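Local coordinates for conserved hypothetical protein (PDB 1XFJ), which probably acts as a metal-binding purine nucleoside phosphorylase that cleaves inosine and S-methyl-5'-thioadenosine with phosphate and also deaminates adenosine, at residues L70-Q75 and R252-I257; G95-S100 and Q143-R148. All coordinates share one frame; numbering follows the deposited sequence.

How the contacts relate
The two contacts show how a two-sheet fold is layered. Contact 1 lies within the five-strand sheet, where strands 70-72 and 253-259 flank strand 106-111. Contact 2 sets strand 97-100 of the six-strand sheet against helix 141-151. Their centres are about 13 Å apart. Along the chain the order is 70-75, 95-100, 143-148 and 252-257, so contact 2 falls wholly between the two halves of contact 1. The loops beside the two sheets meet, Y74 O lying 3.2 Å from G95 N in a probable hydrogen bond, and N71 O packs on V98 CG2. Segments 70-75 and 95-100 thus bring the two layers together, with the helix outside the second.

Contact 1 (L70-Q75 and R252-I257); sequences LNVCYQ and RLLSAI
No hydrogen bond passes between L254 and its two neighbours L70 and V72; the polar work beside them is done by the backbone, where N71 pairs with I106 and G108 of strand 106-111. That strand lies between the other two, parallel to 70-72 and antiparallel to 253-259. The backbones on its flanks therefore stay well apart: L70 CA is 8.8 Å from A256 CA, and V72 CA is 9.1 Å from L254 CA. What closes the distance is a bridge of methyl groups across one face of the sheet. L70 and L254 reach toward each other tip to tip, with L70 CD1 4.1 Å from L254 CD2 and L70 CD2 about as near to the same methyl. In both leucines CG stands anti to the backbone N (chi1 -169° in L70, -170° in L254), which extends each branch toward the other. The other methyl of L254 serves V72: L254 CD1 comes within 4.0 Å of V72 CG2, the methyl beside the valine's backbone N, and the two side chains meet at a slant. The central strand joins in, with I106 touching both L70 and A256 and M110 touching V72. S255 and I257 instead pack on strand 115-121 of the second sheet, so alternate residues of 253-257 serve opposite faces. Just before this strand R252 is held by D249 through a salt bridge and by the carbonyl of Y250. Since the bridge is wholly apolar and buried, its cohesion probably comes from van der Waals contact and burial away from water, while direction and register are set by the backbone bonds of the sheet.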
ATOM      1  N   LEU A  70      16.019   1.036  -0.027  1.00 16.52           N
ATOM      2  CA  LEU A  70      14.627   0.801  -0.383  1.00 14.97           C
ATOM      3  C   LEU A  70      14.356  -0.686  -0.583  1.00 15.32           C
ATOM      4  O   LEU A  70      15.017  -1.352  -1.381  1.00 13.74           O
ATOM      5  CB  LEU A  70      14.266   1.582  -1.650  1.00 17.51           C
ATOM      6  CG  LEU A  70      12.782   1.648  -2.022  1.00 18.66           C
ATOM      7  CD1 LEU A  70      11.961   2.159  -0.842  1.00 19.95           C
ATOM      8  CD2 LEU A  70      12.609   2.564  -3.226  1.00 19.04           C
ATOM      9  N   ASN A  71      13.376  -1.197   0.154  1.00 11.30           N
ATOM     10  CA  ASN A  71      13.009  -2.605   0.091  1.00 11.09           C
ATOM     11  C   ASN A  71      11.563  -2.761  -0.382  1.00 10.00           C
ATOM     12  O   ASN A  71      10.620  -2.448   0.349  1.00 10.04           O
ATOM     13  CB  ASN A  71      13.171  -3.242   1.477  1.00 12.96           C
ATOM     14  CG  ASN A  71      14.607  -3.190   1.994  1.00 14.31           C
ATOM     15  OD1 ASN A  71      15.361  -4.157   1.870  1.00 15.04           O
ATOM     16  ND2 ASN A  71      14.988  -2.058   2.574  1.00 16.86           N
ATOM     17  N   VAL A  72      11.393  -3.241  -1.610  1.00  8.71           N
ATOM     18  CA  VAL A  72      10.066  -3.447  -2.178  1.00  8.44           C
ATOM     19  C   VAL A  72      10.018  -4.836  -2.812  1.00  8.09           C
ATOM     20  O   VAL A  72      10.948  -5.246  -3.500  1.00  8.04           O
ATOM     21  CB  VAL A  72       9.742  -2.378  -3.240  1.00  7.83           C
ATOM     22  CG1 VAL A  72       8.326  -2.574  -3.765  1.00  7.11           C
ATOM     23  CG2 VAL A  72       9.896  -0.987  -2.634  1.00  8.33           C
ATOM     24  N   CYS A  73       8.930  -5.558  -2.570  1.00  8.28           N
ATOM     25  CA  CYS A  73       8.772  -6.913  -3.091  1.00  7.55           C
ATOM     26  C   CYS A  73       8.264  -7.014  -4.515  1.00  6.90           C
ATOM     27  O   CYS A  73       7.862  -6.029  -5.134  1.00  6.65           O
ATOM     28  CB  CYS A  73       7.777  -7.705  -2.237  1.00  9.00           C
ATOM     29  SG  CYS A  73       8.202  -7.953  -0.527  1.00  8.11           S
ATOM     30  N   TYR A  74       8.302  -8.248  -5.009  1.00  6.86           N
ATOM     31  CA  TYR A  74       7.760  -8.611  -6.307  1.00  6.82           C
ATOM     32  C   TYR A  74       6.398  -8.995  -5.743  1.00  5.94           C
ATOM     33  O   TYR A  74       6.220 -10.096  -5.228  1.00  6.05           O
ATOM     34  CB  TYR A  74       8.472  -9.848  -6.861  1.00  8.42           C
ATOM     35  CG  TYR A  74       7.823 -10.476  -8.080  1.00  9.00           C
ATOM     36  CD1 TYR A  74       7.725  -9.780  -9.287  1.00 12.31           C
ATOM     37  CD2 TYR A  74       7.340 -11.785  -8.033  1.00 11.16           C
ATOM     38  CE1 TYR A  74       7.163 -10.378 -10.420  1.00 12.09           C
ATOM     39  CE2 TYR A  74       6.776 -12.389  -9.155  1.00 11.92           C
ATOM     40  CZ  TYR A  74       6.691 -11.684 -10.344  1.00 12.64           C
ATOM     41  OH  TYR A  74       6.135 -12.293 -11.450  1.00 13.12           O
ATOM     42  N   GLN A  75       5.456  -8.060  -5.789  1.00  4.97           N
ATOM     43  CA  GLN A  75       4.134  -8.286  -5.221  1.00  4.41           C
ATOM     44  C   GLN A  75       3.275  -9.246  -6.036  1.00  4.03           C
ATOM     45  O   GLN A  75       3.139  -9.103  -7.250  1.00  4.62           O
ATOM     46  CB  GLN A  75       3.440  -6.936  -5.031  1.00  4.86           C
ATOM     47  CG  GLN A  75       4.362  -5.912  -4.382  1.00  4.61           C
ATOM     48  CD  GLN A  75       3.674  -4.608  -4.031  1.00  7.11           C
ATOM     49  OE1 GLN A  75       2.731  -4.182  -4.704  1.00  9.75           O
ATOM     50  NE2 GLN A  75       4.158  -3.953  -2.982  1.00  4.62           N
ATOM     51  N   ARG A 252       2.841   2.970 -11.033  1.00  3.70           N
ATOM     52  CA  ARG A 252       2.639   2.436  -9.690  1.00  5.37           C
ATOM     53  C   ARG A 252       3.077   3.453  -8.640  1.00  4.86           C
ATOM     54  O   ARG A 252       4.144   4.060  -8.754  1.00  4.11           O
ATOM     55  CB  ARG A 252       3.444   1.141  -9.498  1.00  7.46           C
ATOM     56  CG  ARG A 252       3.444   0.204 -10.703  1.00  9.51           C
ATOM     57  CD  ARG A 252       2.036  -0.166 -11.140  1.00 11.78           C
ATOM     58  NE  ARG A 252       2.045  -0.839 -12.437  1.00 11.73           N
ATOM     59  CZ  ARG A 252       2.517  -2.064 -12.644  1.00 12.77           C
ATOM     60  NH1 ARG A 252       3.018  -2.764 -11.632  1.00 11.55           N
ATOM     61  NH2 ARG A 252       2.504  -2.582 -13.865  1.00 12.63           N
ATOM     62  N   LEU A 253       2.242   3.630  -7.621  1.00  3.27           N
ATOM     63  CA  LEU A 253       2.521   4.558  -6.531  1.00  3.68           C
ATOM     64  C   LEU A 253       3.227   3.825  -5.402  1.00  4.07           C
ATOM     65  O   LEU A 253       2.901   2.679  -5.104  1.00  6.34           O
ATOM     66  CB  LEU A 253       1.217   5.118  -5.978  1.00  3.17           C
ATOM     67  CG  LEU A 253       0.302   5.836  -6.960  1.00  3.01           C
ATOM     68  CD1 LEU A 253      -1.108   5.914  -6.377  1.00  4.90           C
ATOM     69  CD2 LEU A 253       0.864   7.224  -7.232  1.00  3.62           C
ATOM     70  N   LEU A 254       4.176   4.492  -4.759  1.00  3.21           N
ATOM     71  CA  LEU A 254       4.878   3.872  -3.647  1.00  3.03           C
ATOM     72  C   LEU A 254       4.388   4.463  -2.333  1.00  3.51           C
ATOM     73  O   LEU A 254       4.023   5.632  -2.267  1.00  4.75           O
ATOM     74  CB  LEU A 254       6.386   4.106  -3.755  1.00  6.15           C
ATOM     75  CG  LEU A 254       7.199   3.281  -2.749  1.00  9.62           C
ATOM     76  CD1 LEU A 254       7.177   1.827  -3.177  1.00  8.85           C
ATOM     77  CD2 LEU A 254       8.629   3.779  -2.675  1.00 11.17           C
ATOM     78  N   SER A 255       4.361   3.634  -1.296  1.00  3.29           N
ATOM     79  CA  SER A 255       3.975   4.060   0.044  1.00  3.21           C
ATOM     80  C   SER A 255       5.055   3.412   0.888  1.00  3.13           C
ATOM     81  O   SER A 255       5.333   2.228   0.722  1.00  3.35           O
ATOM     82  CB  SER A 255       2.597   3.522   0.425  1.00  3.19           C
ATOM     83  OG  SER A 255       1.590   4.079  -0.401  1.00  3.63           O
ATOM     84  N   ALA A 256       5.685   4.171   1.774  1.00  3.13           N
ATOM     85  CA  ALA A 256       6.761   3.586   2.562  1.00  3.84           C
ATOM     86  C   ALA A 256       6.934   4.194   3.939  1.00  3.99           C
ATOM     87  O   ALA A 256       6.447   5.287   4.225  1.00  4.85           O
ATOM     88  CB  ALA A 256       8.073   3.684   1.786  1.00  3.38           C
ATOM     89  N   ILE A 257       7.650   3.468   4.787  1.00  3.89           N
ATOM     90  CA  ILE A 257       7.894   3.912   6.147  1.00  3.57           C
ATOM     91  C   ILE A 257       9.267   3.403   6.566  1.00  4.93           C
ATOM     92  O   ILE A 257       9.728   2.368   6.083  1.00  4.54           O
ATOM     93  CB  ILE A 257       6.787   3.373   7.092  1.00  3.68           C
ATOM     94  CG1 ILE A 257       6.980   3.932   8.502  1.00  3.59           C
ATOM     95  CG2 ILE A 257       6.790   1.845   7.089  1.00  3.78           C
ATOM     96  CD1 ILE A 257       5.775   3.691   9.409  1.00  4.76           C
TER

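Contact 2 (G95-S100 and Q143-R148); sequences GDAVVS and QSAVDR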
ATOM      1  N   GLY A  95       6.521 -11.379  -2.304  1.00  8.14           N
ATOM      2  CA  GLY A  95       5.844 -11.044  -1.064  1.00  7.28           C
ATOM      3  C   GLY A  95       4.954  -9.829  -1.221  1.00  7.62           C
ATOM      4  O   GLY A  95       4.970  -9.172  -2.262  1.00  6.03           O
ATOM      5  N   ASP A  96       4.177  -9.518  -0.189  1.00  5.62           N
ATOM      6  CA  ASP A  96       3.287  -8.374  -0.264  1.00  6.88           C
ATOM      7  C   ASP A  96       3.295  -7.511   0.988  1.00  6.97           C
ATOM      8  O   ASP A  96       2.356  -6.757   1.251  1.00  4.77           O
ATOM      9  CB  ASP A  96       1.877  -8.849  -0.603  1.00  5.61           C
ATOM     10  CG  ASP A  96       1.770  -9.317  -2.039  1.00  7.33           C
ATOM     11  OD1 ASP A  96       1.405  -8.494  -2.907  1.00  3.14           O
ATOM     12  OD2 ASP A  96       2.076 -10.501  -2.301  1.00  5.00           O
ATOM     13  N   ALA A  97       4.377  -7.625   1.752  1.00  5.87           N
ATOM     14  CA  ALA A  97       4.559  -6.833   2.960  1.00  5.69           C
ATOM     15  C   ALA A  97       6.037  -6.848   3.322  1.00  4.72           C
ATOM     16  O   ALA A  97       6.698  -7.881   3.212  1.00  5.07           O
ATOM     17  CB  ALA A  97       3.727  -7.403   4.106  1.00  6.71           C
ATOM     18  N   VAL A  98       6.555  -5.696   3.733  1.00  3.88           N
ATOM     19  CA  VAL A  98       7.955  -5.583   4.122  1.00  4.81           C
ATOM     20  C   VAL A  98       8.001  -5.097   5.565  1.00  4.97           C
ATOM     21  O   VAL A  98       7.476  -4.032   5.887  1.00  4.39           O
ATOM     22  CB  VAL A  98       8.712  -4.600   3.203  1.00  3.51           C
ATOM     23  CG1 VAL A  98      10.180  -4.525   3.611  1.00  6.39           C
ATOM     24  CG2 VAL A  98       8.595  -5.056   1.754  1.00  6.05           C
ATOM     25  N   VAL A  99       8.624  -5.894   6.430  1.00  4.05           N
ATOM     26  CA  VAL A  99       8.713  -5.581   7.854  1.00  5.31           C
ATOM     27  C   VAL A  99      10.159  -5.396   8.292  1.00  4.03           C
ATOM     28  O   VAL A  99      11.045  -6.094   7.814  1.00  3.96           O
ATOM     29  CB  VAL A  99       8.088  -6.724   8.683  1.00  5.31           C
ATOM     30  CG1 VAL A  99       8.118  -6.386  10.157  1.00  7.04           C
ATOM     31  CG2 VAL A  99       6.662  -6.979   8.213  1.00  7.20           C
ATOM     32  N   SER A 100      10.398  -4.468   9.214  1.00  5.95           N
ATOM     33  CA  SER A 100      11.760  -4.239   9.678  1.00  6.29           C
ATOM     34  C   SER A 100      11.865  -3.590  11.050  1.00  7.63           C
ATOM     35  O   SER A 100      10.981  -2.846  11.477  1.00  6.14           O
ATOM     36  CB  SER A 100      12.521  -3.382   8.661  1.00  7.80           C
ATOM     37  OG  SER A 100      13.873  -3.196   9.062  1.00  7.78           O
ATOM     38  N   GLN A 143      -3.269  -9.307   8.850  1.00  3.51           N
ATOM     39  CA  GLN A 143      -2.955 -10.098  10.032  1.00  4.34           C
ATOM     40  C   GLN A 143      -1.544 -10.671   9.902  1.00  4.67           C
ATOM     41  O   GLN A 143      -0.816 -10.773  10.889  1.00  3.95           O
ATOM     42  CB  GLN A 143      -3.966 -11.237  10.197  1.00  6.68           C
ATOM     43  CG  GLN A 143      -3.761 -12.107  11.440  1.00  6.50           C
ATOM     44  CD  GLN A 143      -3.984 -11.355  12.749  1.00 10.46           C
ATOM     45  OE1 GLN A 143      -3.031 -10.977  13.440  1.00  6.62           O
ATOM     46  NE2 GLN A 143      -5.248 -11.130  13.091  1.00  7.66           N
ATOM     47  N   SER A 144      -1.157 -11.034   8.682  1.00  3.21           N
ATOM     48  CA  SER A 144       0.171 -11.597   8.450  1.00  3.73           C
ATOM     49  C   SER A 144       1.274 -10.594   8.771  1.00  4.97           C
ATOM     50  O   SER A 144       2.272 -10.934   9.416  1.00  4.63           O
ATOM     51  CB  SER A 144       0.314 -12.056   6.999  1.00  5.25           C
ATOM     52  OG  SER A 144       1.627 -12.542   6.766  1.00  3.53           O
ATOM     53  N   ALA A 145       1.088  -9.356   8.319  1.00  4.02           N
ATOM     54  CA  ALA A 145       2.064  -8.303   8.563  1.00  4.00           C
ATOM     55  C   ALA A 145       2.171  -8.045  10.063  1.00  3.75           C
ATOM     56  O   ALA A 145       3.268  -7.860  10.593  1.00  3.14           O
ATOM     57  CB  ALA A 145       1.656  -7.030   7.835  1.00  3.30           C
ATOM     58  N   VAL A 146       1.028  -8.033  10.742  1.00  3.40           N
ATOM     59  CA  VAL A 146       1.010  -7.813  12.184  1.00  3.01           C
ATOM     60  C   VAL A 146       1.727  -8.970  12.877  1.00  3.33           C
ATOM     61  O   VAL A 146       2.547  -8.754  13.768  1.00  3.22           O
ATOM     62  CB  VAL A 146      -0.442  -7.698  12.718  1.00  3.06           C
ATOM     63  CG1 VAL A 146      -0.448  -7.737  14.236  1.00  3.09           C
ATOM     64  CG2 VAL A 146      -1.069  -6.388  12.236  1.00  3.11           C
ATOM     65  N   ASP A 147       1.428 -10.201  12.464  1.00  3.08           N
ATOM     66  CA  ASP A 147       2.074 -11.365  13.065  1.00  3.67           C
ATOM     67  C   ASP A 147       3.591 -11.325  12.872  1.00  4.65           C
ATOM     68  O   ASP A 147       4.348 -11.678  13.776  1.00  4.21           O
ATOM     69  CB  ASP A 147       1.528 -12.665  12.465  1.00  4.50           C
ATOM     70  CG  ASP A 147       0.103 -12.973  12.908  1.00  5.09           C
ATOM     71  OD1 ASP A 147      -0.433 -12.272  13.799  1.00  3.14           O
ATOM     72  OD2 ASP A 147      -0.477 -13.935  12.359  1.00  4.12           O
ATOM     73  N   ARG A 148       4.037 -10.895  11.694  1.00  4.30           N
ATOM     74  CA  ARG A 148       5.469 -10.825  11.417  1.00  4.56           C
ATOM     75  C   ARG A 148       6.112  -9.763  12.311  1.00  3.70           C
ATOM     76  O   ARG A 148       7.227  -9.942  12.803  1.00  3.17           O
ATOM     77  CB  ARG A 148       5.713 -10.492   9.940  1.00  5.20           C
ATOM     78  CG  ARG A 148       7.043 -11.007   9.399  1.00  8.27           C
ATOM     79  CD  ARG A 148       6.967 -12.502   9.095  1.00 10.28           C
ATOM     80  NE  ARG A 148       8.194 -13.023   8.496  1.00 13.54           N
ATOM     81  CZ  ARG A 148       9.244 -13.451   9.189  1.00 14.57           C
ATOM     82  NH1 ARG A 148       9.227 -13.424  10.514  1.00 16.51           N
ATOM     83  NH2 ARG A 148      10.317 -13.903   8.557  1.00 16.01           N
TER
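A97 and V99 carry segment 95-100 onto helix 143-148, and the residues before and between them face other parts of the fold. G95 comes first, in the loop that leads into the strand. D96 follows as a heavily gripped carboxylate: OD1 is hydrogen-bonded to H131 ND1 and the backbone N of H77, OD2 to S78 OG and the backbone N of I76. These four bonds fix the rotation of the group. At A97 the strand reaches the helix, and A97 CB meets A145 CB at 4.3 Å. Two methyls at this point let the backbones come near, with A97 CA only 6.3 Å from A145 CA. V98 turns its side chain away from the helix, onto C73, in the loop after strand 70-72, and C107 of strand 106-111. V99 points back. Its CG1 is anti to the backbone N (chi1 -178°), leaving CG2 as the branch that does the touching: V99 CG2 lies 4.0 Å from R148 CB and 4.2 Å from A145 O, fitting against one turn of the helix. S100 closes the segment, its OG bonded to T102 N and A84 O. On the helix, R148 offers the strand only the root of its side chain. A bend at chi2 (78°) leads the guanidinium elsewhere, to a salt bridge between NH1 and E151 and a weak bond from NE to the carbonyl of A81. The axes of strand 97-100 and helix 143-148 run 18° apart and 9.0 Å from each other, and helix 141-151 covers the outer face of the six-strand sheet, one outer layer of the alpha-beta-beta-alpha architecture. Methyls, the CB of R148 and a helix carbonyl make the interface, so van der Waals contact holds strand to helix, while the guanidinium is satisfied at the margin by E151 and, weakly, by A81.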